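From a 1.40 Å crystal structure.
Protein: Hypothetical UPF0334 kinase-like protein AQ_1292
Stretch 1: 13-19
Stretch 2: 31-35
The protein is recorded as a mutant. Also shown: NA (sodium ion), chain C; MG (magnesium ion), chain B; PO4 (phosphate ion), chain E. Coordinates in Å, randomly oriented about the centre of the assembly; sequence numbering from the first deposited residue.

Stretch 1 13-19: KTTLVKK
Stretch 2, residues 31-35: FWTEE

How do the two stretches lie together? Helix 13-19 crosses strand 31-35 with its axis 8.6 Å away at closest approach and its direction 138° from the strand's. Thr 14 and Trp 32 set the register, their CA atoms 6.6 Å apart; the contact buries 261 Å². Phe 31, extended at phi/psi -154/161, turns its CB away from the helix.

What does Trp 32 offer? At -132/175, with chi1 61° (p) and chi2 92°, its CA-to-CB bond points toward the helix. Lys 18 (m, t, p, t) places CG over one face of the five-membered ring, 3.7 Å from the Trp 32 ring centroid and 11° off the normal, and Lys 18 CD comes 3.5 Å from Trp 32 NE1. Val 17 (t) adds an apolar touch, Val 17 CG1 to Trp 32 CB at 4.3 Å, while Thr 14 CG2 reaches Trp 32 CD1 at 3.8 Å.

What links Thr 33 to the helix? Its backbone is at -128/119 and chi1 is m. Thr 14 OG1 lies 3.1 Å from Thr 33 O, and water 1, 2.0 Å from MG, donates to Thr 33 O at 2.5 Å. Threonine suits position 14 (m): its hydroxyl OG1 binds MG at 2.1 Å while its methyl CG2 packs on Trp 32.

Why does Glu 34 suit its place? At -109/146, with rotamer m, t and chi3 17°, its carboxylate meets two donors: Lys 18 NZ salt-bridges Glu 34 OE2 at 2.7 Å, and Trp 32 NE1 donates to Glu 34 OE2 at 3.0 Å. Glu 35, at -67/143, does not touch the helix; its carboxylate is hydrogen-bonded elsewhere in the structure.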

# COMPACT_ATOMS: atom_id res chain seq x y z
N LYS A 13 7.01 4.38 6.54
CA LYS A 13 6.27 3.22 6.04
C LYS A 13 6.62 2.88 4.58
O LYS A 13 6.89 1.73 4.28
CB LYS A 13 4.76 3.40 6.20
CG LYS A 13 4.31 3.57 7.65
CD LYS A 13 2.80 3.40 7.84
CE LYS A 13 1.95 4.39 7.07
NZ LYS A 13 1.94 5.72 7.72
N THR A 14 6.61 3.88 3.71
CA THR A 14 7.01 3.67 2.30
C THR A 14 8.45 3.17 2.19
O THR A 14 8.73 2.24 1.44
CB THR A 14 6.85 4.97 1.51
OG1 THR A 14 5.47 5.36 1.54
CG2 THR A 14 7.17 4.76 0.02
N THR A 15 9.34 3.77 2.96
CA THR A 15 10.74 3.38 2.98
C THR A 15 10.88 1.91 3.34
O THR A 15 11.63 1.18 2.69
CB THR A 15 11.51 4.25 3.98
OG1 THR A 15 11.66 5.55 3.41
CG2 THR A 15 12.96 3.74 4.18
N LEU A 16 10.17 1.48 4.37
CA LEU A 16 10.19 0.08 4.75
C LEU A 16 9.61 -0.81 3.63
O LEU A 16 10.19 -1.85 3.30
CB LEU A 16 9.43 -0.13 6.06
CG LEU A 16 9.24 -1.56 6.54
CD1 LEU A 16 10.58 -2.29 6.74
CD2 LEU A 16 8.44 -1.56 7.82
N VAL A 17 8.46 -0.41 3.07
CA VAL A 17 7.89 -1.17 1.96
C VAL A 17 8.90 -1.33 0.80
O VAL A 17 9.02 -2.42 0.26
CB VAL A 17 6.54 -0.57 1.50
CG1 VAL A 17 6.09 -1.20 0.17
CG2 VAL A 17 5.48 -0.79 2.56
N LYS A 18 9.62 -0.26 0.46
CA LYS A 18 10.62 -0.33 -0.61
C LYS A 18 11.74 -1.34 -0.28
O LYS A 18 12.19 -2.09 -1.14
CB LYS A 18 11.16 1.05 -0.93
CG LYS A 18 10.14 1.91 -1.66
CD LYS A 18 10.58 3.35 -1.80
CE LYS A 18 11.78 3.51 -2.71
NZ LYS A 18 12.14 4.94 -2.84
N LYS A 19 12.16 -1.37 0.98
CA LYS A 19 13.16 -2.34 1.42
C LYS A 19 12.62 -3.76 1.27
O LYS A 19 13.35 -4.67 0.86
CB LYS A 19 13.55 -2.12 2.88
CG LYS A 19 14.40 -0.91 3.18
CD LYS A 19 14.53 -0.75 4.71
CE LYS A 19 15.40 0.42 5.10
NZ LYS A 19 15.48 0.49 6.58
N PHE A 31 2.40 -1.72 -5.77
CA PHE A 31 2.82 -0.33 -5.85
C PHE A 31 3.07 0.26 -4.49
O PHE A 31 2.55 -0.24 -3.46
CB PHE A 31 1.80 0.52 -6.65
CG PHE A 31 0.50 0.77 -5.91
CD1 PHE A 31 0.39 1.78 -4.97
CD2 PHE A 31 -0.61 -0.05 -6.15
CE1 PHE A 31 -0.80 2.00 -4.30
CE2 PHE A 31 -1.80 0.17 -5.46
CZ PHE A 31 -1.90 1.20 -4.54
N TRP A 32 3.81 1.36 -4.50
CA TRP A 32 3.95 2.21 -3.33
C TRP A 32 3.73 3.66 -3.71
O TRP A 32 3.51 3.98 -4.89
CB TRP A 32 5.30 2.00 -2.60
CG TRP A 32 6.52 2.30 -3.44
CD1 TRP A 32 7.19 3.49 -3.53
CD2 TRP A 32 7.20 1.39 -4.31
NE1 TRP A 32 8.25 3.37 -4.40
CE2 TRP A 32 8.27 2.09 -4.90
CE3 TRP A 32 7.01 0.04 -4.65
CZ2 TRP A 32 9.17 1.49 -5.81
CZ3 TRP A 32 7.89 -0.55 -5.57
CH2 TRP A 32 8.95 0.18 -6.12
N THR A 33 3.73 4.53 -2.71
CA THR A 33 3.38 5.93 -2.92
C THR A 33 4.47 6.82 -2.34
O THR A 33 4.77 6.75 -1.14
CB THR A 33 2.00 6.22 -2.27
OG1 THR A 33 0.99 5.49 -2.97
CG2 THR A 33 1.60 7.69 -2.44
N GLU A 34 5.09 7.62 -3.20
CA GLU A 34 6.19 8.47 -2.78
C GLU A 34 5.78 9.92 -2.77
O GLU A 34 4.99 10.36 -3.60
CB GLU A 34 7.38 8.29 -3.70
CG GLU A 34 8.13 6.99 -3.46
CD GLU A 34 9.48 6.92 -4.16
OE1 GLU A 34 10.03 7.97 -4.56
OE2 GLU A 34 10.00 5.79 -4.31
N GLU A 35 6.33 10.68 -1.82
CA GLU A 35 6.13 12.12 -1.80
C GLU A 35 6.80 12.77 -3.01
O GLU A 35 7.88 12.34 -3.45
CB GLU A 35 6.71 12.72 -0.50
CG GLU A 35 6.15 12.13 0.79
CD GLU A 35 6.84 12.68 2.03
OE1 GLU A 35 8.10 12.64 2.09
OE2 GLU A 35 6.13 13.14 2.94
NA NA C . 3.81 7.10 7.84
MG MG B . 4.37 6.67 2.78
P PO4 E . 5.94 7.42 5.71
O1 PO4 E . 5.56 6.53 4.53
O2 PO4 E . 7.39 7.77 5.78
O3 PO4 E . 5.57 6.66 6.96
O4 PO4 E . 5.13 8.69 5.66
O HOH W 1 3.54 7.26 1.01
O HOH W 2 3.05 5.40 3.20
O HOH W 3 6.31 8.04 2.52
O HOH W 4 2.31 6.80 5.28